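Local atomic coordinates of glyoxalase-like domain protein (Staphylococcus aureus, PDB entry 3P8A), a protein that is of unknown function but carries a glyoxalase-like domain and probably belongs to the vicinal oxygen chelate (VOC) superfamily. Residues P134-R139 / K148-Y153. Numbering follows the deposited sequence.
Sequences PIQMER and KWQLLY
The indole of Trp149 lies with one face on Met137, a selenomethionine, and its rim against Arg139. Met137 CB sits over the face of the five-membered ring, 3.4 Å from its centroid, a CH-pi contact, while the backbone N of Glu138 lies farther along the same face. At the edge, in the plane of the ring, Arg139 CG approaches Trp149 CH2 to 3.6 Å. The guanidinium plane stands 51° from the indole. A chi1 of 69° sets Trp149 CG between its own backbone N and carbonyl carbon, swinging the ring across the neighbouring strand. The selenomethionine bends at chi2 and chi3, bringing CE within 3.7 Å of Trp149 CZ2, and its CG also touches Leu151 CD1. Farther along, Ile135 CG1 meets the edge of the Tyr153 ring.

In the backbone between the strands, two hydrogen-bonded pairs fix the register. Ile135 N donates to Leu151 O at 2.7 Å, almost straight and in the carbonyl plane, and Leu151 N answers to Ile135 O; Met137 and Trp149 form the second such pair, with the bond from Met137 N more bent. On the other face, the side-chain amides of Gln136 and Gln150 lie 14° from parallel. Gln136 NE2 passes 3.4 Å from Gln150 CG on its way to a hydrogen bond with Glu171. Beside them Gln150 NE2 rests 3.3 Å from Pro134 CB.

Such two-faced pairing illustrates an antiparallel beta hairpin at a sheet margin. Strand 130-139 is outermost in its eight-stranded mixed sheet, strand 147-155 joins it to 166-170, and Trp170 extends the aromatic side next to Trp149. Arg139, whose NH2 hydrogen-bonds a glycerol probably from the crystallisation liquor, reaches strand 58-64 across the curved sheet, consistent with the half-open barrel of glyoxalase-like domains.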
loop_
_atom_site.group_PDB
_atom_site.type_symbol
_atom_site.label_atom_id
_atom_site.label_comp_id
_atom_site.label_asym_id
_atom_site.label_seq_id
_atom_site.Cartn_x
_atom_site.Cartn_y
_atom_site.Cartn_z
ATOM N N PRO A 134 10.746 2.475 -14.094
ATOM C CA PRO A 134 9.344 2.902 -13.896
ATOM C C PRO A 134 8.338 2.381 -14.913
ATOM O O PRO A 134 8.609 2.365 -16.122
ATOM C CB PRO A 134 9.428 4.432 -13.876
ATOM C CG PRO A 134 10.867 4.736 -13.583
ATOM C CD PRO A 134 11.635 3.637 -14.240
ATOM N N ILE A 135 7.191 1.903 -14.390
ATOM C CA ILE A 135 6.061 1.372 -15.150
ATOM C C ILE A 135 5.031 2.496 -15.279
ATOM O O ILE A 135 4.498 2.948 -14.261
ATOM C CB ILE A 135 5.444 0.122 -14.454
ATOM C CG1 ILE A 135 6.475 -1.033 -14.231
ATOM C CG2 ILE A 135 4.168 -0.363 -15.166
ATOM C CD1 ILE A 135 6.987 -1.754 -15.490
ATOM N N GLN A 136 4.721 2.918 -16.522
ATOM C CA GLN A 136 3.695 3.941 -16.774
ATOM C C GLN A 136 2.293 3.354 -16.538
ATOM O O GLN A 136 1.997 2.233 -16.960
ATOM C CB GLN A 136 3.832 4.527 -18.187
ATOM C CG GLN A 136 4.456 5.939 -18.218
ATOM C CD GLN A 136 3.622 7.042 -17.581
ATOM O OE1 GLN A 136 2.382 7.004 -17.530
ATOM N NE2 GLN A 136 4.296 8.076 -17.111
HETATM N N MSE A 137 1.454 4.089 -15.790
HETATM C CA MSE A 137 0.127 3.619 -15.401
HETATM C C MSE A 137 -0.920 4.701 -15.601
HETATM O O MSE A 137 -0.625 5.893 -15.484
HETATM C CB MSE A 137 0.126 3.268 -13.903
HETATM C CG MSE A 137 0.998 2.087 -13.506
HETATM SE SE MSE A 137 0.238 0.328 -13.929
HETATM C CE MSE A 137 -1.421 0.417 -12.914
ATOM N N GLU A 138 -2.168 4.279 -15.815
ATOM C CA GLU A 138 -3.293 5.188 -15.954
ATOM C C GLU A 138 -4.606 4.492 -15.641
ATOM O O GLU A 138 -4.696 3.267 -15.664
ATOM C CB GLU A 138 -3.369 5.828 -17.366
ATOM C CG GLU A 138 -3.678 4.851 -18.494
ATOM C CD GLU A 138 -4.087 5.477 -19.817
ATOM O OE1 GLU A 138 -4.903 4.851 -20.535
ATOM O OE2 GLU A 138 -3.586 6.577 -20.149
ATOM N N ARG A 139 -5.613 5.294 -15.363
ATOM C CA ARG A 139 -7.001 4.899 -15.185
ATOM C C ARG A 139 -7.856 6.116 -15.507
ATOM O O ARG A 139 -7.462 7.250 -15.207
ATOM C CB ARG A 139 -7.330 4.237 -13.806
ATOM C CG ARG A 139 -7.115 5.098 -12.575
ATOM C CD ARG A 139 -7.650 4.481 -11.282
ATOM N NE ARG A 139 -7.029 5.090 -10.101
ATOM C CZ ARG A 139 -7.410 6.229 -9.521
ATOM N NH1 ARG A 139 -8.437 6.919 -10.002
ATOM N NH2 ARG A 139 -6.761 6.689 -8.461
ATOM N N LYS A 148 -2.820 9.866 -14.275
ATOM C CA LYS A 148 -1.566 9.192 -14.623
ATOM C C LYS A 148 -0.531 9.125 -13.495
ATOM O O LYS A 148 -0.446 10.015 -12.636
ATOM C CB LYS A 148 -0.936 9.781 -15.900
ATOM C CG LYS A 148 -1.815 9.669 -17.145
ATOM C CD LYS A 148 -1.001 9.505 -18.429
ATOM C CE LYS A 148 -0.787 10.788 -19.189
ATOM N NZ LYS A 148 -0.189 10.533 -20.525
ATOM N N TRP A 149 0.245 8.039 -13.497
ATOM C CA TRP A 149 1.308 7.821 -12.526
ATOM C C TRP A 149 2.332 6.812 -13.031
ATOM O O TRP A 149 2.108 6.144 -14.049
ATOM C CB TRP A 149 0.723 7.414 -11.147
ATOM C CG TRP A 149 0.096 6.055 -11.088
ATOM C CD1 TRP A 149 0.684 4.907 -10.651
ATOM C CD2 TRP A 149 -1.248 5.703 -11.458
ATOM N NE1 TRP A 149 -0.219 3.872 -10.671
ATOM C CE2 TRP A 149 -1.415 4.331 -11.163
ATOM C CE3 TRP A 149 -2.341 6.421 -11.988
ATOM C CZ2 TRP A 149 -2.608 3.647 -11.429
ATOM C CZ3 TRP A 149 -3.529 5.746 -12.230
ATOM C CH2 TRP A 149 -3.656 4.377 -11.947
ATOM N N GLN A 150 3.450 6.714 -12.312
ATOM C CA GLN A 150 4.510 5.744 -12.565
ATOM C C GLN A 150 4.738 4.935 -11.304
ATOM O O GLN A 150 4.691 5.482 -10.204
ATOM C CB GLN A 150 5.838 6.413 -12.933
ATOM C CG GLN A 150 5.803 7.284 -14.176
ATOM C CD GLN A 150 7.082 8.074 -14.222
ATOM O OE1 GLN A 150 7.130 9.264 -13.887
ATOM N NE2 GLN A 150 8.178 7.389 -14.488
ATOM N N LEU A 151 5.019 3.648 -11.471
ATOM C CA LEU A 151 5.342 2.749 -10.368
ATOM C C LEU A 151 6.763 2.205 -10.544
ATOM O O LEU A 151 7.230 2.042 -11.667
ATOM C CB LEU A 151 4.352 1.579 -10.283
ATOM C CG LEU A 151 2.877 1.938 -10.066
ATOM C CD1 LEU A 151 2.052 0.702 -9.992
ATOM C CD2 LEU A 151 2.670 2.743 -8.796
ATOM N N LEU A 152 7.445 1.929 -9.439
ATOM C CA LEU A 152 8.780 1.334 -9.447
ATOM C C LEU A 152 8.740 0.242 -8.392
ATOM O O LEU A 152 8.217 0.456 -7.291
ATOM C CB LEU A 152 9.857 2.375 -9.130
ATOM C CG LEU A 152 11.323 1.892 -9.095
ATOM C CD1 LEU A 152 11.873 1.652 -10.499
ATOM C CD2 LEU A 152 12.170 2.880 -8.342
ATOM N N TYR A 153 9.207 -0.943 -8.760
ATOM C CA TYR A 153 9.194 -2.088 -7.873
ATOM C C TYR A 153 10.574 -2.550 -7.516
ATOM O O TYR A 153 11.486 -2.472 -8.345
ATOM C CB TYR A 153 8.475 -3.244 -8.534
ATOM C CG TYR A 153 7.016 -2.960 -8.822
ATOM C CD1 TYR A 153 6.046 -3.142 -7.842
ATOM C CD2 TYR A 153 6.594 -2.612 -10.100
ATOM C CE1 TYR A 153 4.700 -2.910 -8.103
ATOM C CE2 TYR A 153 5.241 -2.418 -10.386
ATOM C CZ TYR A 153 4.302 -2.549 -9.374
ATOM O OH TYR A 153 2.973 -2.399 -9.634
#